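Local atomic coordinates of packaging protein UL32 (Human herpesvirus 8 type M, PDB entry 6XF9), a protein that forms a zinc-binding pentameric ring required for herpesviral genome packaging and is thought to direct new capsids to nuclear replication compartments. Residues Glu362-His366 with Leu367-Pro371; Pro459-Thr462 with Ser463-Ala467. All coordinates share one frame; numbering follows the deposited sequence.

Interaction 1: residues Glu362-His366 with Leu367-Pro371; sequences EIHKH and LFCDP. With ZN (zinc ion), chain P.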
loop_
_atom_site.group_PDB
_atom_site.type_symbol
_atom_site.label_atom_id
_atom_site.label_comp_id
_atom_site.label_asym_id
_atom_site.label_seq_id
_atom_site.Cartn_x
_atom_site.Cartn_y
_atom_site.Cartn_z
ATOM N N GLU D 362 -34.672 -1.822 -19.743
ATOM C CA GLU D 362 -34.236 -0.797 -20.695
ATOM C C GLU D 362 -34.643 0.576 -20.219
ATOM O O GLU D 362 -33.868 1.531 -20.331
ATOM C CB GLU D 362 -34.795 -1.030 -22.097
ATOM C CG GLU D 362 -34.400 -2.355 -22.743
ATOM C CD GLU D 362 -34.728 -2.397 -24.222
ATOM O OE1 GLU D 362 -35.730 -3.076 -24.568
ATOM O OE2 GLU D 362 -34.023 -1.718 -25.021
ATOM N N ILE D 363 -35.867 0.700 -19.704
ATOM C CA ILE D 363 -36.341 1.988 -19.213
ATOM C C ILE D 363 -35.651 2.328 -17.900
ATOM O O ILE D 363 -35.257 3.479 -17.674
ATOM C CB ILE D 363 -37.874 1.959 -19.082
ATOM C CG1 ILE D 363 -38.499 1.869 -20.469
ATOM C CG2 ILE D 363 -38.401 3.191 -18.373
ATOM C CD1 ILE D 363 -39.892 1.355 -20.456
ATOM N N HIS D 364 -35.473 1.336 -17.020
ATOM C CA HIS D 364 -34.696 1.558 -15.800
ATOM C C HIS D 364 -33.297 2.041 -16.136
ATOM O O HIS D 364 -32.813 3.030 -15.574
ATOM C CB HIS D 364 -34.607 0.270 -14.981
ATOM C CG HIS D 364 -33.826 0.416 -13.708
ATOM N ND1 HIS D 364 -33.040 -0.595 -13.193
ATOM C CD2 HIS D 364 -33.728 1.448 -12.836
ATOM C CE1 HIS D 364 -32.478 -0.185 -12.069
ATOM N NE2 HIS D 364 -32.880 1.050 -11.829
ATOM N N LYS D 365 -32.618 1.327 -17.038
ATOM C CA LYS D 365 -31.265 1.693 -17.438
ATOM C C LYS D 365 -31.223 3.095 -17.996
ATOM O O LYS D 365 -30.313 3.869 -17.682
ATOM C CB LYS D 365 -30.749 0.710 -18.471
ATOM C CG LYS D 365 -29.538 1.174 -19.186
ATOM C CD LYS D 365 -29.217 0.226 -20.317
ATOM C CE LYS D 365 -28.260 0.879 -21.255
ATOM N NZ LYS D 365 -27.771 -0.112 -22.216
ATOM N N HIS D 366 -32.193 3.448 -18.827
ATOM C CA HIS D 366 -32.103 4.719 -19.535
ATOM C C HIS D 366 -32.424 5.897 -18.642
ATOM O O HIS D 366 -31.728 6.911 -18.690
ATOM C CB HIS D 366 -33.049 4.719 -20.751
ATOM C CG HIS D 366 -33.161 6.051 -21.426
ATOM N ND1 HIS D 366 -32.234 6.502 -22.347
ATOM C CD2 HIS D 366 -34.073 7.040 -21.288
ATOM C CE1 HIS D 366 -32.582 7.711 -22.749
ATOM N NE2 HIS D 366 -33.686 8.065 -22.114
ATOM N N LEU D 367 -33.447 5.797 -17.799
ATOM C CA LEU D 367 -33.848 6.963 -17.016
ATOM C C LEU D 367 -33.074 7.112 -15.715
ATOM O O LEU D 367 -32.971 8.230 -15.199
ATOM C CB LEU D 367 -35.342 6.913 -16.682
ATOM C CG LEU D 367 -36.354 7.097 -17.813
ATOM C CD1 LEU D 367 -37.741 6.756 -17.300
ATOM C CD2 LEU D 367 -36.318 8.502 -18.349
ATOM N N PHE D 368 -32.549 6.019 -15.137
ATOM C CA PHE D 368 -32.006 6.091 -13.786
ATOM C C PHE D 368 -30.587 5.566 -13.629
ATOM O O PHE D 368 -29.973 5.867 -12.607
ATOM C CB PHE D 368 -32.911 5.330 -12.796
ATOM C CG PHE D 368 -34.374 5.771 -12.799
ATOM C CD1 PHE D 368 -34.783 6.893 -12.092
ATOM C CD2 PHE D 368 -35.337 5.046 -13.503
ATOM C CE1 PHE D 368 -36.123 7.299 -12.089
ATOM C CE2 PHE D 368 -36.692 5.449 -13.501
ATOM C CZ PHE D 368 -37.073 6.574 -12.795
ATOM N N CYS D 369 -30.038 4.813 -14.593
ATOM C CA CYS D 369 -28.751 4.135 -14.420
ATOM C C CYS D 369 -27.673 4.541 -15.417
ATOM O O CYS D 369 -26.616 5.019 -14.991
ATOM C CB CYS D 369 -28.912 2.612 -14.481
ATOM S SG CYS D 369 -29.964 2.024 -13.192
ATOM N N ASP D 370 -27.854 4.330 -16.716
ATOM C CA ASP D 370 -26.691 4.432 -17.594
ATOM C C ASP D 370 -26.226 5.881 -17.680
ATOM O O ASP D 370 -27.053 6.779 -17.845
ATOM C CB ASP D 370 -26.992 3.887 -18.974
ATOM C CG ASP D 370 -25.737 3.766 -19.823
ATOM O OD1 ASP D 370 -25.298 4.799 -20.358
ATOM O OD2 ASP D 370 -25.151 2.658 -19.922
ATOM N N PRO D 371 -24.927 6.157 -17.521
ATOM C CA PRO D 371 -24.468 7.555 -17.577
ATOM C C PRO D 371 -24.433 8.127 -18.991
ATOM O O PRO D 371 -24.424 9.349 -19.131
ATOM C CB PRO D 371 -23.067 7.485 -16.950
ATOM C CG PRO D 371 -22.586 6.126 -17.276
ATOM C CD PRO D 371 -23.798 5.222 -17.333
HETATM ZN ZN ZN P . -30.585 5.444 -23.339
#
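Lys365 O takes two backbone N-H groups, those of Cys369 and Asp370, where the chain turns out of its helix. Asp370 N reaches it at 2.7 Å, nearly straight and in the carbonyl plane, while Cys369 N comes in at 3.2 Å from above that plane, along a more bent path of 143°. The first bond spans five residues, the mark of a pi-type turn, and goes with a wider turn at 367-369; the turns before it keep ordinary spacing, as in Leu367 N to Ile363 O at 2.9 Å. The Lys365 chain runs extended alongside Asp370, CG lying 3.7 Å from Asp370 CB. Their charged ends have other partners: Lys365 NZ forms a salt bridge with Ala467 OXT, and Asp370 OD2 one with Lys426. Asp370 also N-caps the following helix, its OD1 accepting from Cys373 N.

Cys373 is at the same time a zinc ligand, together with Cys296, Cys299 and His366, in a site of three cysteines and one histidine built around a CxxC pair. His366 binds zinc through ND1 at 2.2 Å. On another side of the helix, Cys369 SG, set beside its own backbone N (chi1 -61°), lies over one face of the His364 ring, 3.6 Å from its centroid. That imidazole meets Phe368 CD2 at its edge, and its ND1 is hydrogen-bonded to Tyr466 OH. Ile363 CG2 and Leu367 CD1 touch at 3.8 Å, side by side.

Interaction 2: residues Pro459-Thr462 with Ser463-Ala467; sequences PSQT and SHLYA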
loop_
_atom_site.group_PDB
_atom_site.type_symbol
_atom_site.label_atom_id
_atom_site.label_comp_id
_atom_site.label_asym_id
_atom_site.label_seq_id
_atom_site.Cartn_x
_atom_site.Cartn_y
_atom_site.Cartn_z
ATOM N N PRO D 459 -22.560 3.657 -10.293
ATOM C CA PRO D 459 -22.050 2.993 -11.504
ATOM C C PRO D 459 -21.637 1.552 -11.306
ATOM O O PRO D 459 -21.792 0.760 -12.241
ATOM C CB PRO D 459 -20.853 3.861 -11.896
ATOM C CG PRO D 459 -21.220 5.203 -11.409
ATOM C CD PRO D 459 -22.005 5.011 -10.138
ATOM N N SER D 460 -21.169 1.160 -10.117
ATOM C CA SER D 460 -20.829 -0.250 -9.916
ATOM C C SER D 460 -22.071 -1.111 -10.000
ATOM O O SER D 460 -22.043 -2.192 -10.596
ATOM C CB SER D 460 -20.140 -0.454 -8.567
ATOM O OG SER D 460 -20.960 -0.007 -7.495
ATOM N N GLN D 461 -23.172 -0.646 -9.409
ATOM C CA GLN D 461 -24.444 -1.331 -9.585
ATOM C C GLN D 461 -24.811 -1.391 -11.061
ATOM O O GLN D 461 -25.162 -2.457 -11.577
ATOM C CB GLN D 461 -25.533 -0.634 -8.758
ATOM C CG GLN D 461 -26.941 -1.018 -9.201
ATOM C CD GLN D 461 -28.068 -0.284 -8.451
ATOM O OE1 GLN D 461 -27.816 0.604 -7.627
ATOM N NE2 GLN D 461 -29.323 -0.636 -8.773
ATOM N N THR D 462 -24.678 -0.264 -11.777
ATOM C CA THR D 462 -25.023 -0.246 -13.198
ATOM C C THR D 462 -24.152 -1.190 -13.992
ATOM O O THR D 462 -24.647 -1.925 -14.849
ATOM C CB THR D 462 -24.900 1.159 -13.776
ATOM O OG1 THR D 462 -25.751 2.039 -13.049
ATOM C CG2 THR D 462 -25.284 1.167 -15.254
ATOM N N SER D 463 -22.849 -1.181 -13.738
ATOM C CA SER D 463 -21.974 -2.072 -14.488
ATOM C C SER D 463 -22.282 -3.532 -14.210
ATOM O O SER D 463 -22.165 -4.375 -15.113
ATOM C CB SER D 463 -20.520 -1.805 -14.147
ATOM O OG SER D 463 -19.738 -2.770 -14.823
ATOM N N HIS D 464 -22.672 -3.860 -12.975
ATOM C CA HIS D 464 -23.061 -5.239 -12.705
ATOM C C HIS D 464 -24.327 -5.587 -13.484
ATOM O O HIS D 464 -24.402 -6.648 -14.110
ATOM C CB HIS D 464 -23.250 -5.481 -11.198
ATOM C CG HIS D 464 -21.962 -5.685 -10.443
ATOM N ND1 HIS D 464 -21.110 -6.747 -10.678
ATOM C CD2 HIS D 464 -21.435 -5.014 -9.382
ATOM C CE1 HIS D 464 -20.079 -6.677 -9.845
ATOM N NE2 HIS D 464 -20.259 -5.642 -9.038
ATOM N N LEU D 465 -25.302 -4.670 -13.522
ATOM C CA LEU D 465 -26.644 -5.010 -13.996
ATOM C C LEU D 465 -26.759 -5.077 -15.528
ATOM O O LEU D 465 -27.255 -6.076 -16.067
ATOM C CB LEU D 465 -27.657 -3.999 -13.448
ATOM C CG LEU D 465 -28.059 -4.035 -11.959
ATOM C CD1 LEU D 465 -29.197 -3.029 -11.648
ATOM C CD2 LEU D 465 -28.391 -5.450 -11.471
ATOM N N TYR D 466 -26.276 -4.059 -16.258
ATOM C CA TYR D 466 -26.748 -3.804 -17.622
ATOM C C TYR D 466 -25.607 -3.710 -18.640
ATOM O O TYR D 466 -24.421 -3.602 -18.301
ATOM C CB TYR D 466 -27.582 -2.511 -17.683
ATOM C CG TYR D 466 -28.829 -2.560 -16.829
ATOM C CD1 TYR D 466 -29.653 -3.665 -16.851
ATOM C CD2 TYR D 466 -29.160 -1.521 -15.986
ATOM C CE1 TYR D 466 -30.792 -3.739 -16.077
ATOM C CE2 TYR D 466 -30.298 -1.579 -15.195
ATOM C CZ TYR D 466 -31.104 -2.700 -15.243
ATOM O OH TYR D 466 -32.228 -2.793 -14.451
ATOM N N ALA D 467 -26.009 -3.773 -19.915
ATOM C CA ALA D 467 -25.122 -3.628 -21.076
ATOM C C ALA D 467 -24.988 -2.175 -21.492
ATOM O O ALA D 467 -24.015 -1.816 -22.177
ATOM C CB ALA D 467 -25.632 -4.452 -22.254
ATOM O OXT ALA D 467 -25.852 -1.347 -21.152
#
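Ser463 N donates to Pro459 O at 2.7 Å, and this first turn of helix 459-465 is followed by more backbone bonds of the same i to i+4 kind. His464 N reaches Ser460 O at 3.0 Å, with the donor tilted from the carbonyl plane, and Leu465 N reaches Gln461 O at 2.9 Å. Tyr466, the first residue to leave the helical conformation, still gives its N-H to Thr462 O, in a bond 3.0 Å from N to O and fairly straight at 163°. Thr462 O also receives a weak bond from Leu465 N, a three-residue span where the helix runs out.

Side chains add apolar and carbonyl contacts. Leu465 CD1 lies 3.9 Å from CG of Gln461, whose extended chain projects outward from the helix, crossing Leu465 at a slant. The His464 side chain brings CD2 to 3.1 Å from Ser460 O; with CG anti to the carbonyl carbon (chi1 -79°), the ring is set beside its own backbone N. Leu465 CB rests 3.7 Å above the centre of one Tyr466 ring face.

Among the polar side chains, Ser460 OG bonds to ND1 and Thr462 OG1 weakly to O of His458, the residue just before the helix. All the hydrogen bonds across this turn are thus main-chain, while Gln461 and Leu465 pack on Phe153 of a neighbouring subunit and Pro459 and Ser463 on Phe425 of helix 416-430.

Following the chain from its N terminus, interaction 1 comes first, within helix 360-369 and the turn into helix 371-379; interaction 2 lies at the C-terminal end, in helix 459-465 and the two residues after it. They are in series, neither nested nor crossed, and each closes only a local turn. They lie about 10 Å apart, centre to centre, and touch directly, through a salt bridge to the terminal carboxylate and a histidine-tyrosine hydrogen bond; Cys369 CB also packs on Thr462 OG1 at 3.5 Å. The chain terminus is thereby tied to the helix that supplies the zinc ligand His366, while residues 459-467 also reach a neighbouring subunit.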